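Local coordinates for sugar fermentation stimulation protein homolog (Pyrococcus furiosus, PDB 4DA2) that probably binds DNA, pairing an N-terminal OB-fold domain with a nuclease-like PD-(D/E)xK domain that binds calcium ions, at residues F11-V23 / V26-N39. The protein carries 1 engineered substitution. Numbering follows the deposited sequence.
Sequences FPCIFLRRVNRFV and VRIKERIERALITN
Ile14 and Arg27 pair through two backbone hydrogen bonds, Ile14 N to Arg27 O and Arg27 N to Ile14 O, each 2.8 Å, a worked example of how antiparallel pairing sorts side chains in an OB-fold sheet: this pair lies side by side on one face, while the neighbouring Phe15 and Val26 point to the other. The Phe15 face is buried. There Cys13 SG lies 3.8 Å from Val26 CB, Cys13 CB packs against CG1 of Ile28, and Phe15 crosses Val26 at about a right angle, its ring continuing onto Met47 and Leu67. Val23 points to this face too, and the extended Arg34 chain crosses it at about a right angle, Val23 CG1 3.3 Å from Arg34 CG. The other face is looser: Ile14 runs alongside the aliphatic part of Arg27, and Leu16 CD1 meets Ile32 CG2 at 3.8 Å.

At the far end Arg18 and Ile37 bring the 19-22 loop against residues 37-39. With CG anti to the backbone N (chi1 -162°) and its chain extended, Arg18 passes over Ile37, bringing NE 3.7 Å from CD1 of Ile37. NH2 donates to Arg21 O, near the guanidinium plane, and weakly to Asn39 O, while NH1 reaches Gly41 O. Ile37 N bonds almost straight (172°) to Phe22 O, from above the carbonyl plane, and a water joins Arg21 O, Ile37 O and Asn39 N. An alanine in place of Arg18 would probably cost Arg21 O and Asn39 O their shared charged donor and uncover Ile37. Backbone bonds and apolar packing thus secure the hairpin, whereas one guanidinium, spending N-H groups on backbone oxygens, ties the loop to residues 37-39, beside the start of helix 81-93.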
loop_
_atom_site.group_PDB
_atom_site.type_symbol
_atom_site.label_atom_id
_atom_site.label_comp_id
_atom_site.label_asym_id
_atom_site.label_seq_id
_atom_site.Cartn_x
_atom_site.Cartn_y
_atom_site.Cartn_z
ATOM N N PHE A 11 -15.270 -12.610 1.323
ATOM C CA PHE A 11 -15.630 -13.767 0.489
ATOM C C PHE A 11 -14.418 -14.360 -0.235
ATOM O O PHE A 11 -13.794 -13.668 -1.033
ATOM C CB PHE A 11 -16.709 -13.382 -0.548
ATOM C CG PHE A 11 -17.988 -12.862 0.058
ATOM C CD1 PHE A 11 -18.679 -13.606 1.018
ATOM C CD2 PHE A 11 -18.519 -11.639 -0.350
ATOM C CE1 PHE A 11 -19.868 -13.131 1.579
ATOM C CE2 PHE A 11 -19.708 -11.156 0.210
ATOM C CZ PHE A 11 -20.382 -11.904 1.172
ATOM N N PRO A 12 -14.081 -15.641 0.036
ATOM C CA PRO A 12 -13.076 -16.284 -0.816
ATOM C C PRO A 12 -13.629 -16.371 -2.243
ATOM O O PRO A 12 -14.845 -16.478 -2.430
ATOM C CB PRO A 12 -12.919 -17.692 -0.208
ATOM C CG PRO A 12 -14.141 -17.901 0.615
ATOM C CD PRO A 12 -14.615 -16.553 1.066
ATOM N N CYS A 13 -12.743 -16.286 -3.227
ATOM C CA CYS A 13 -13.132 -16.340 -4.627
ATOM C C CYS A 13 -11.977 -16.946 -5.405
ATOM O O CYS A 13 -10.857 -17.071 -4.872
ATOM C CB CYS A 13 -13.476 -14.929 -5.143
ATOM S SG CYS A 13 -12.052 -13.802 -5.243
ATOM N N ILE A 14 -12.250 -17.374 -6.637
ATOM C CA ILE A 14 -11.209 -17.824 -7.539
ATOM C C ILE A 14 -10.943 -16.732 -8.548
ATOM O O ILE A 14 -11.869 -16.261 -9.228
ATOM C CB ILE A 14 -11.580 -19.155 -8.275
ATOM C CG1 ILE A 14 -11.939 -20.246 -7.256
ATOM C CG2 ILE A 14 -10.430 -19.572 -9.236
ATOM C CD1 ILE A 14 -12.660 -21.456 -7.846
ATOM N N PHE A 15 -9.680 -16.331 -8.656
ATOM C CA PHE A 15 -9.315 -15.355 -9.665
ATOM C C PHE A 15 -9.357 -15.995 -11.042
ATOM O O PHE A 15 -8.759 -17.048 -11.259
ATOM C CB PHE A 15 -7.938 -14.750 -9.400
ATOM C CG PHE A 15 -7.601 -13.646 -10.345
ATOM C CD1 PHE A 15 -8.171 -12.394 -10.195
ATOM C CD2 PHE A 15 -6.725 -13.863 -11.416
ATOM C CE1 PHE A 15 -7.889 -11.351 -11.115
ATOM C CE2 PHE A 15 -6.435 -12.833 -12.313
ATOM C CZ PHE A 15 -7.013 -11.578 -12.168
ATOM N N LEU A 16 -10.087 -15.370 -11.967
ATOM C CA LEU A 16 -10.198 -15.920 -13.328
ATOM C C LEU A 16 -9.295 -15.171 -14.273
ATOM O O LEU A 16 -8.379 -15.765 -14.877
ATOM C CB LEU A 16 -11.666 -15.873 -13.816
ATOM C CG LEU A 16 -12.620 -16.687 -12.920
ATOM C CD1 LEU A 16 -14.077 -16.534 -13.356
ATOM C CD2 LEU A 16 -12.229 -18.166 -12.855
ATOM N N ARG A 17 -9.519 -13.861 -14.393
ATOM C CA ARG A 17 -8.692 -13.052 -15.290
ATOM C C ARG A 17 -8.793 -11.551 -15.048
ATOM O O ARG A 17 -9.798 -11.036 -14.547
ATOM C CB ARG A 17 -8.935 -13.396 -16.773
ATOM C CG ARG A 17 -10.271 -12.955 -17.322
ATOM C CD ARG A 17 -10.498 -13.480 -18.748
ATOM N NE ARG A 17 -11.845 -13.149 -19.226
ATOM C CZ ARG A 17 -12.178 -12.036 -19.878
ATOM N NH1 ARG A 17 -11.275 -11.097 -20.135
ATOM N NH2 ARG A 17 -13.434 -11.857 -20.278
ATOM N N ARG A 18 -7.719 -10.850 -15.389
ATOM C CA ARG A 18 -7.730 -9.416 -15.280
ATOM C C ARG A 18 -8.259 -8.841 -16.589
ATOM O O ARG A 18 -7.779 -9.187 -17.663
ATOM C CB ARG A 18 -6.326 -8.886 -14.926
ATOM C CG ARG A 18 -6.360 -7.478 -14.376
ATOM C CD ARG A 18 -5.043 -7.081 -13.735
ATOM N NE ARG A 18 -5.153 -5.767 -13.099
ATOM C CZ ARG A 18 -4.153 -5.141 -12.479
ATOM N NH1 ARG A 18 -2.960 -5.713 -12.398
ATOM N NH2 ARG A 18 -4.345 -3.944 -11.933
ATOM N N VAL A 19 -9.266 -7.982 -16.496
ATOM C CA VAL A 19 -9.897 -7.390 -17.682
ATOM C C VAL A 19 -9.118 -6.161 -18.131
ATOM O O VAL A 19 -8.794 -6.011 -19.312
ATOM C CB VAL A 19 -11.380 -7.027 -17.406
ATOM C CG1 VAL A 19 -12.022 -6.302 -18.592
ATOM C CG2 VAL A 19 -12.184 -8.300 -17.044
ATOM N N ASN A 20 -8.846 -5.275 -17.178
ATOM C CA ASN A 20 -7.930 -4.159 -17.379
ATOM C C ASN A 20 -7.304 -3.799 -16.038
ATOM O O ASN A 20 -7.416 -4.561 -15.068
ATOM C CB ASN A 20 -8.644 -2.957 -18.007
ATOM C CG ASN A 20 -9.910 -2.555 -17.260
ATOM O OD1 ASN A 20 -9.930 -2.422 -16.029
ATOM N ND2 ASN A 20 -10.976 -2.323 -18.015
ATOM N N ARG A 21 -6.677 -2.636 -15.960
ATOM C CA ARG A 21 -5.995 -2.257 -14.723
ATOM C C ARG A 21 -6.937 -1.971 -13.537
ATOM O O ARG A 21 -6.510 -2.029 -12.382
ATOM C CB ARG A 21 -4.993 -1.120 -14.973
ATOM C CG ARG A 21 -5.584 0.227 -15.326
ATOM C CD ARG A 21 -4.482 1.142 -15.847
ATOM N NE ARG A 21 -4.921 2.510 -16.099
ATOM C CZ ARG A 21 -5.610 2.904 -17.168
ATOM N NH1 ARG A 21 -5.969 2.027 -18.098
ATOM N NH2 ARG A 21 -5.957 4.178 -17.301
ATOM N N PHE A 22 -8.221 -1.729 -13.818
ATOM C CA PHE A 22 -9.210 -1.397 -12.792
ATOM C C PHE A 22 -10.148 -2.540 -12.410
ATOM O O PHE A 22 -10.801 -2.481 -11.364
ATOM C CB PHE A 22 -10.111 -0.231 -13.251
ATOM C CG PHE A 22 -9.361 0.990 -13.632
ATOM C CD1 PHE A 22 -8.742 1.764 -12.662
ATOM C CD2 PHE A 22 -9.228 1.344 -14.971
ATOM C CE1 PHE A 22 -8.024 2.905 -13.009
ATOM C CE2 PHE A 22 -8.513 2.480 -15.327
ATOM C CZ PHE A 22 -7.910 3.259 -14.338
ATOM N N VAL A 23 -10.242 -3.559 -13.254
ATOM C CA VAL A 23 -11.271 -4.590 -13.080
ATOM C C VAL A 23 -10.776 -6.010 -13.329
ATOM O O VAL A 23 -10.004 -6.264 -14.256
ATOM C CB VAL A 23 -12.513 -4.274 -13.963
ATOM C CG1 VAL A 23 -13.421 -5.497 -14.108
ATOM C CG2 VAL A 23 -13.283 -3.086 -13.380
ATOM N N VAL A 26 -13.773 -12.785 -11.201
ATOM C CA VAL A 26 -13.559 -13.809 -10.197
ATOM C C VAL A 26 -14.787 -14.726 -10.141
ATOM O O VAL A 26 -15.891 -14.326 -10.528
ATOM C CB VAL A 26 -13.311 -13.199 -8.770
ATOM C CG1 VAL A 26 -12.129 -12.211 -8.807
ATOM C CG2 VAL A 26 -14.544 -12.537 -8.237
ATOM N N ARG A 27 -14.591 -15.931 -9.629
ATOM C CA ARG A 27 -15.683 -16.839 -9.347
ATOM C C ARG A 27 -15.947 -16.825 -7.849
ATOM O O ARG A 27 -15.052 -17.069 -7.058
ATOM C CB ARG A 27 -15.339 -18.244 -9.848
ATOM C CG ARG A 27 -15.982 -19.407 -9.105
ATOM C CD ARG A 27 -17.044 -20.100 -9.933
ATOM N NE ARG A 27 -16.668 -20.255 -11.338
ATOM C CZ ARG A 27 -17.521 -20.078 -12.344
ATOM N NH1 ARG A 27 -18.773 -19.718 -12.078
ATOM N NH2 ARG A 27 -17.121 -20.203 -13.603
ATOM N N ILE A 28 -17.183 -16.517 -7.490
ATOM C CA ILE A 28 -17.683 -16.621 -6.135
ATOM C C ILE A 28 -18.861 -17.589 -6.159
ATOM O O ILE A 28 -19.933 -17.247 -6.650
ATOM C CB ILE A 28 -18.140 -15.260 -5.565
ATOM C CG1 ILE A 28 -16.980 -14.246 -5.534
ATOM C CG2 ILE A 28 -18.738 -15.463 -4.195
ATOM C CD1 ILE A 28 -17.421 -12.778 -5.371
ATOM N N LYS A 29 -18.644 -18.799 -5.639
ATOM C CA LYS A 29 -19.658 -19.857 -5.667
ATOM C C LYS A 29 -20.057 -20.166 -7.116
ATOM O O LYS A 29 -19.207 -20.462 -7.956
ATOM C CB LYS A 29 -20.888 -19.474 -4.823
ATOM C CG LYS A 29 -20.603 -19.117 -3.365
ATOM C CD LYS A 29 -20.518 -20.354 -2.490
ATOM C CE LYS A 29 -20.153 -20.006 -1.056
ATOM N NZ LYS A 29 -21.246 -19.303 -0.333
ATOM N N GLU A 30 -21.349 -20.092 -7.427
ATOM C CA GLU A 30 -21.793 -20.440 -8.780
ATOM C C GLU A 30 -21.485 -19.325 -9.786
ATOM O O GLU A 30 -21.498 -19.552 -11.008
ATOM C CB GLU A 30 -23.285 -20.745 -8.784
ATOM C CG GLU A 30 -23.676 -21.976 -7.962
ATOM C CD GLU A 30 -23.826 -21.698 -6.470
ATOM O OE1 GLU A 30 -24.026 -20.526 -6.076
ATOM O OE2 GLU A 30 -23.747 -22.666 -5.688
ATOM N N ARG A 31 -21.198 -18.131 -9.265
ATOM C CA ARG A 31 -21.219 -16.905 -10.091
ATOM C C ARG A 31 -19.848 -16.439 -10.591
ATOM O O ARG A 31 -18.857 -16.545 -9.877
ATOM C CB ARG A 31 -21.906 -15.765 -9.323
ATOM C CG ARG A 31 -23.375 -16.030 -9.065
ATOM C CD ARG A 31 -24.047 -14.911 -8.278
ATOM N NE ARG A 31 -23.873 -15.016 -6.840
ATOM C CZ ARG A 31 -24.572 -14.320 -5.948
ATOM N NH1 ARG A 31 -25.517 -13.469 -6.334
ATOM N NH2 ARG A 31 -24.329 -14.478 -4.658
ATOM N N ILE A 32 -19.801 -15.954 -11.836
ATOM C CA ILE A 32 -18.688 -15.131 -12.302
ATOM C C ILE A 32 -19.013 -13.659 -12.042
ATOM O O ILE A 32 -20.042 -13.155 -12.505
ATOM C CB ILE A 32 -18.322 -15.382 -13.785
ATOM C CG1 ILE A 32 -17.933 -16.847 -14.000
ATOM C CG2 ILE A 32 -17.166 -14.456 -14.209
ATOM C CD1 ILE A 32 -17.641 -17.218 -15.459
ATOM N N GLU A 33 -18.148 -12.967 -11.291
ATOM C CA GLU A 33 -18.458 -11.606 -10.880
ATOM C C GLU A 33 -17.358 -10.624 -11.254
ATOM O O GLU A 33 -16.186 -10.950 -11.193
ATOM C CB GLU A 33 -18.626 -11.539 -9.359
ATOM C CG GLU A 33 -19.837 -12.282 -8.825
ATOM C CD GLU A 33 -21.124 -11.535 -9.069
ATOM O OE1 GLU A 33 -21.083 -10.397 -9.605
ATOM O OE2 GLU A 33 -22.185 -12.084 -8.740
ATOM N N ARG A 34 -17.766 -9.419 -11.623
ATOM C CA ARG A 34 -16.840 -8.298 -11.827
ATOM C C ARG A 34 -16.360 -7.756 -10.473
ATOM O O ARG A 34 -17.174 -7.468 -9.600
ATOM C CB ARG A 34 -17.528 -7.207 -12.649
ATOM C CG ARG A 34 -16.596 -6.319 -13.442
ATOM C CD ARG A 34 -17.385 -5.338 -14.299
ATOM N NE ARG A 34 -16.551 -4.374 -14.983
ATOM C CZ ARG A 34 -16.934 -3.138 -15.261
ATOM N NH1 ARG A 34 -18.125 -2.710 -14.869
ATOM N NH2 ARG A 34 -16.112 -2.316 -15.894
ATOM N N ALA A 35 -15.037 -7.640 -10.291
ATOM C CA ALA A 35 -14.461 -7.193 -9.033
ATOM C C ALA A 35 -13.501 -6.043 -9.291
ATOM O O ALA A 35 -12.665 -6.111 -10.188
ATOM C CB ALA A 35 -13.721 -8.367 -8.335
ATOM N N LEU A 36 -13.643 -4.974 -8.517
ATOM C CA LEU A 36 -12.779 -3.821 -8.637
ATOM C C LEU A 36 -11.360 -4.148 -8.173
ATOM O O LEU A 36 -11.168 -4.828 -7.184
ATOM C CB LEU A 36 -13.323 -2.695 -7.757
ATOM C CG LEU A 36 -12.972 -1.284 -8.195
ATOM C CD1 LEU A 36 -13.699 -0.944 -9.493
ATOM C CD2 LEU A 36 -13.329 -0.272 -7.098
ATOM N N ILE A 37 -10.376 -3.644 -8.906
ATOM C CA ILE A 37 -8.981 -3.752 -8.509
ATOM C C ILE A 37 -8.471 -2.313 -8.307
ATOM O O ILE A 37 -8.525 -1.477 -9.224
ATOM C CB ILE A 37 -8.135 -4.488 -9.599
ATOM C CG1 ILE A 37 -8.523 -5.967 -9.707
ATOM C CG2 ILE A 37 -6.611 -4.306 -9.323
ATOM C CD1 ILE A 37 -8.053 -6.640 -11.015
ATOM N N THR A 38 -7.998 -2.003 -7.099
ATOM C CA THR A 38 -7.448 -0.685 -6.849
ATOM C C THR A 38 -5.960 -0.895 -6.548
ATOM O O THR A 38 -5.520 -0.906 -5.399
ATOM C CB THR A 38 -8.186 0.020 -5.676
ATOM O OG1 THR A 38 -9.598 -0.041 -5.926
ATOM C CG2 THR A 38 -7.771 1.481 -5.535
ATOM N N ASN A 39 -5.202 -1.126 -7.601
ATOM C CA ASN A 39 -3.743 -1.246 -7.531
ATOM C C ASN A 39 -3.240 -1.205 -8.983
ATOM O O ASN A 39 -3.629 -2.045 -9.801
ATOM C CB ASN A 39 -3.323 -2.538 -6.812
ATOM C CG ASN A 39 -1.831 -2.570 -6.418
ATOM O OD1 ASN A 39 -0.960 -2.233 -7.218
ATOM N ND2 ASN A 39 -1.545 -3.014 -5.178
HETATM O O HOH W 1 -6.429 -0.269 -10.095
#